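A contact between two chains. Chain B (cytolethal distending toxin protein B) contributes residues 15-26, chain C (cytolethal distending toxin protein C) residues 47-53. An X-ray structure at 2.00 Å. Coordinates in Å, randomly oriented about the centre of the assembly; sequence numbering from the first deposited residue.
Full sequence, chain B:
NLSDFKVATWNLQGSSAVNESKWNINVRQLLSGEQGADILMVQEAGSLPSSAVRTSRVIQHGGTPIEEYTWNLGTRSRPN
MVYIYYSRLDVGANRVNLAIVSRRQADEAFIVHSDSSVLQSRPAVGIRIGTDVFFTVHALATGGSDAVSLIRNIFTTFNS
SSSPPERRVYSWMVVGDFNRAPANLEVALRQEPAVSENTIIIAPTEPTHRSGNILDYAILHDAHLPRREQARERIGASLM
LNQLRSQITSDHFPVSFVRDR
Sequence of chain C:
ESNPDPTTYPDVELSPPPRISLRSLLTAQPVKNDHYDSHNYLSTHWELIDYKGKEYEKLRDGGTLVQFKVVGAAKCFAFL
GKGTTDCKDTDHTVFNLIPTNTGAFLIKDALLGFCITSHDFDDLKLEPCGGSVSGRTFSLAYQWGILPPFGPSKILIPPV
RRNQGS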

# COMPACT_ATOMS: atom_id res chain seq x y z
N SER B 15 -9.80 6.53 -10.92
CA SER B 15 -10.51 6.89 -12.14
C SER B 15 -11.70 5.97 -12.33
O SER B 15 -11.88 5.00 -11.59
N SER B 16 -12.51 6.29 -13.33
CA SER B 16 -13.68 5.51 -13.66
C SER B 16 -13.26 4.08 -14.00
O SER B 16 -13.96 3.12 -13.69
N ALA B 17 -12.12 3.95 -14.65
CA ALA B 17 -11.61 2.64 -15.05
C ALA B 17 -11.07 1.75 -13.91
O ALA B 17 -11.27 0.53 -13.93
N VAL B 18 -10.38 2.36 -12.94
CA VAL B 18 -9.79 1.62 -11.82
C VAL B 18 -9.86 2.49 -10.57
O VAL B 18 -9.31 3.59 -10.54
N ASN B 19 -10.52 1.98 -9.52
CA ASN B 19 -10.71 2.78 -8.30
C ASN B 19 -10.97 1.87 -7.11
O ASN B 19 -10.22 1.88 -6.14
N GLU B 20 -12.04 1.09 -7.20
CA GLU B 20 -12.45 0.16 -6.15
C GLU B 20 -11.35 -0.84 -5.81
O GLU B 20 -11.12 -1.13 -4.64
N SER B 21 -10.68 -1.40 -6.81
CA SER B 21 -9.65 -2.38 -6.50
C SER B 21 -8.50 -1.77 -5.70
O SER B 21 -7.92 -2.43 -4.83
N LYS B 22 -8.20 -0.50 -5.96
CA LYS B 22 -7.11 0.18 -5.25
C LYS B 22 -7.40 0.34 -3.76
O LYS B 22 -6.50 0.20 -2.92
N TRP B 23 -8.64 0.65 -3.41
CA TRP B 23 -9.00 0.77 -2.00
C TRP B 23 -8.89 -0.61 -1.35
O TRP B 23 -8.40 -0.75 -0.23
N ASN B 24 -9.34 -1.65 -2.06
CA ASN B 24 -9.32 -2.99 -1.48
C ASN B 24 -8.00 -3.72 -1.50
O ASN B 24 -7.81 -4.67 -0.74
N ILE B 25 -7.08 -3.27 -2.35
CA ILE B 25 -5.75 -3.88 -2.38
C ILE B 25 -4.83 -3.06 -1.46
O ILE B 25 -4.47 -3.51 -0.37
N ASN B 26 -4.50 -1.84 -1.86
CA ASN B 26 -3.56 -1.03 -1.08
C ASN B 26 -4.06 -0.29 0.17
O ASN B 26 -3.43 -0.38 1.23
N GLU C 47 -3.06 -5.95 -17.06
CA GLU C 47 -3.50 -4.64 -16.62
C GLU C 47 -4.72 -4.95 -15.77
O GLU C 47 -5.61 -5.71 -16.19
N LEU C 48 -4.78 -4.37 -14.58
CA LEU C 48 -5.90 -4.64 -13.70
C LEU C 48 -6.96 -3.58 -13.91
O LEU C 48 -6.71 -2.42 -13.65
N ILE C 49 -8.14 -3.97 -14.40
CA ILE C 49 -9.19 -2.98 -14.62
C ILE C 49 -10.46 -3.38 -13.87
O ILE C 49 -10.80 -4.56 -13.78
N ASP C 50 -11.16 -2.40 -13.31
CA ASP C 50 -12.38 -2.70 -12.56
C ASP C 50 -13.58 -2.85 -13.47
O ASP C 50 -13.77 -2.05 -14.37
N TYR C 51 -14.40 -3.86 -13.21
CA TYR C 51 -15.60 -4.07 -14.00
C TYR C 51 -16.73 -3.23 -13.42
O TYR C 51 -17.03 -3.30 -12.23
N LYS C 52 -17.38 -2.43 -14.27
CA LYS C 52 -18.43 -1.53 -13.82
C LYS C 52 -19.87 -2.00 -14.02
O LYS C 52 -20.80 -1.35 -13.55
N GLY C 53 -20.06 -3.13 -14.70
CA GLY C 53 -21.40 -3.64 -14.93
C GLY C 53 -22.05 -4.14 -13.66
O GLY C 53 -21.35 -4.53 -12.72

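The two stretches bury 386 Å² between them, summed over both sides, and on chain B the loop before the helix supplies most of the covered area, with the first helical turns adding the rest. The strand axis passes 8.9 Å from the axis of helix 20-26 at 114°, so the two elements cross rather than run alongside each other.

Glu47(C), at the beginning of the stretch, is out of reach. Leu48(C) is the first residue to make contact. Its CA-to-CB bond points sideways, but with chi1 t and chi2 p the side-chain end comes nearer to chain B, and CD2 of Leu48(C) lies 3.6 Å from CD1 of Ile25(B). Ile25(B) points toward chain C with chi1 m and chi2 t, an extended branch that makes this apolar contact. CD2 of Leu48(C) also sits 3.9 Å from OG of Ser21(B). The backbone O of Leu48(C) faces CG2 of Val18(B) at 3.5 Å; it is buried by the contact and has no polar partner in the model.

Ile49(C), with both chi angles p, points sideways and contributes little: CA of Ile49(C) is 4.1 Å from CG2 of Val18(B), which is in the t rotamer.

Asp50(C) is the centre of the contact, with 93 Å² covered and CA of Asp50(C) 5.1 Å from CA of Val18(B). Its CB points toward chain B, and chi1 m with chi2 at -5° presents the carboxylate to the helix start. OD2 of Asp50(C) accepts from N of Asn19(B) at 2.8 Å and from N of Ser21(B) at 3.1 Å, with N-H...acceptor angles of 176° and 169°. OD1 of Asp50(C) accepts from OG of Ser21(B) at 2.7 Å; the p rotamer of that serine brings its hydroxyl to the carboxylate. Asn19(B) occupies the N-cap position, yet its side chain (chi1 t) makes no capping bond and its end leads away from chain C. Water 2 donates to OD2 of Asp50(C) at 2.6 Å and accepts from N of Glu20(B) at 2.8 Å. The backbone is engaged as well: N of Asp50(C) donates to O of Ala17(B) at 3.0 Å (149°), and water 1 donates to that same O and to O of Asp50(C), each at 2.8 Å.

Tyr51(C), chi1 t, points away and makes no contact. Lys52(C) points toward chain B with all four chi angles m, a curled conformation that brings NZ of Lys52(C) within 3.0 Å of O of Ser16(B), to which it donates a hydrogen bond. Gly53(C) lies beyond reach.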

# COMPACT_ATOMS: atom_id res chain seq x y z
CB SER B 15 -9.60 6.79 -13.37
OG SER B 15 -9.21 5.44 -13.57
CB SER B 16 -14.41 6.14 -14.86
OG SER B 16 -15.65 5.49 -15.06
CB ALA B 17 -10.53 2.82 -16.13
CB VAL B 18 -8.31 1.27 -12.11
CG1 VAL B 18 -7.84 0.16 -11.14
CG2 VAL B 18 -8.15 0.82 -13.56
CB ASN B 19 -11.91 3.71 -8.53
CG ASN B 19 -12.07 4.77 -7.44
OD1 ASN B 19 -13.02 5.56 -7.50
ND2 ASN B 19 -11.18 4.81 -6.47
CB GLU B 20 -13.71 -0.60 -6.61
CG GLU B 20 -14.33 -1.53 -5.57
CD GLU B 20 -14.99 -0.78 -4.41
OE1 GLU B 20 -15.44 0.35 -4.62
OE2 GLU B 20 -15.06 -1.33 -3.29
CB SER B 21 -9.14 -3.06 -7.79
OG SER B 21 -8.61 -2.11 -8.70
CB LYS B 22 -6.83 1.55 -5.88
CG LYS B 22 -6.55 1.51 -7.40
CD LYS B 22 -5.87 2.79 -7.89
CE LYS B 22 -5.69 2.81 -9.40
NZ LYS B 22 -4.72 3.89 -9.80
CB TRP B 23 -10.45 1.24 -1.82
CG TRP B 23 -10.68 2.70 -1.99
CD1 TRP B 23 -11.01 3.35 -3.14
CD2 TRP B 23 -10.65 3.69 -0.96
NE1 TRP B 23 -11.20 4.68 -2.90
CE2 TRP B 23 -10.98 4.93 -1.57
CE3 TRP B 23 -10.39 3.66 0.42
CZ2 TRP B 23 -11.06 6.12 -0.85
CZ3 TRP B 23 -10.47 4.86 1.14
CH2 TRP B 23 -10.79 6.07 0.50
CB ASN B 24 -10.42 -3.83 -2.10
CG ASN B 24 -11.79 -3.37 -1.63
OD1 ASN B 24 -12.09 -3.39 -0.44
ND2 ASN B 24 -12.61 -2.91 -2.57
CB ILE B 25 -5.17 -3.90 -3.81
CG1 ILE B 25 -6.01 -4.85 -4.68
CG2 ILE B 25 -3.67 -4.33 -3.79
CD1 ILE B 25 -5.63 -4.82 -6.16
CB ASN B 26 -2.86 -0.04 -2.01
CG ASN B 26 -2.14 -0.73 -3.15
OD1 ASN B 26 -2.46 -0.52 -4.32
ND2 ASN B 26 -1.17 -1.57 -2.81
CB GLU C 47 -3.90 -3.76 -17.81
CG GLU C 47 -2.72 -3.49 -18.74
CD GLU C 47 -3.12 -2.73 -19.99
OE1 GLU C 47 -4.32 -2.78 -20.36
OE2 GLU C 47 -2.24 -2.10 -20.60
CB LEU C 48 -5.42 -4.62 -12.24
CG LEU C 48 -6.47 -4.99 -11.18
CD1 LEU C 48 -6.82 -6.48 -11.32
CD2 LEU C 48 -5.92 -4.71 -9.76
CB ILE C 49 -9.49 -2.81 -16.13
CG1 ILE C 49 -10.02 -4.11 -16.72
CG2 ILE C 49 -8.22 -2.41 -16.89
CD1 ILE C 49 -11.52 -4.23 -16.64
CB ASP C 50 -12.67 -1.60 -11.53
CG ASP C 50 -11.60 -1.51 -10.45
OD1 ASP C 50 -10.70 -2.37 -10.45
OD2 ASP C 50 -11.67 -0.60 -9.61
CB TYR C 51 -15.99 -5.54 -14.00
CG TYR C 51 -17.14 -5.80 -14.93
CD1 TYR C 51 -17.02 -5.53 -16.30
CD2 TYR C 51 -18.35 -6.26 -14.46
CE1 TYR C 51 -18.09 -5.72 -17.17
CE2 TYR C 51 -19.43 -6.45 -15.32
CZ TYR C 51 -19.30 -6.18 -16.67
OH TYR C 51 -20.36 -6.37 -17.52
CB LYS C 52 -18.26 -0.17 -14.49
CG LYS C 52 -16.82 0.36 -14.48
CD LYS C 52 -16.24 0.42 -13.07
CE LYS C 52 -16.96 1.45 -12.19
NZ LYS C 52 -16.71 2.85 -12.64
O HOH W 1 -12.58 -0.35 -16.24
O HOH W 2 -13.80 0.94 -9.40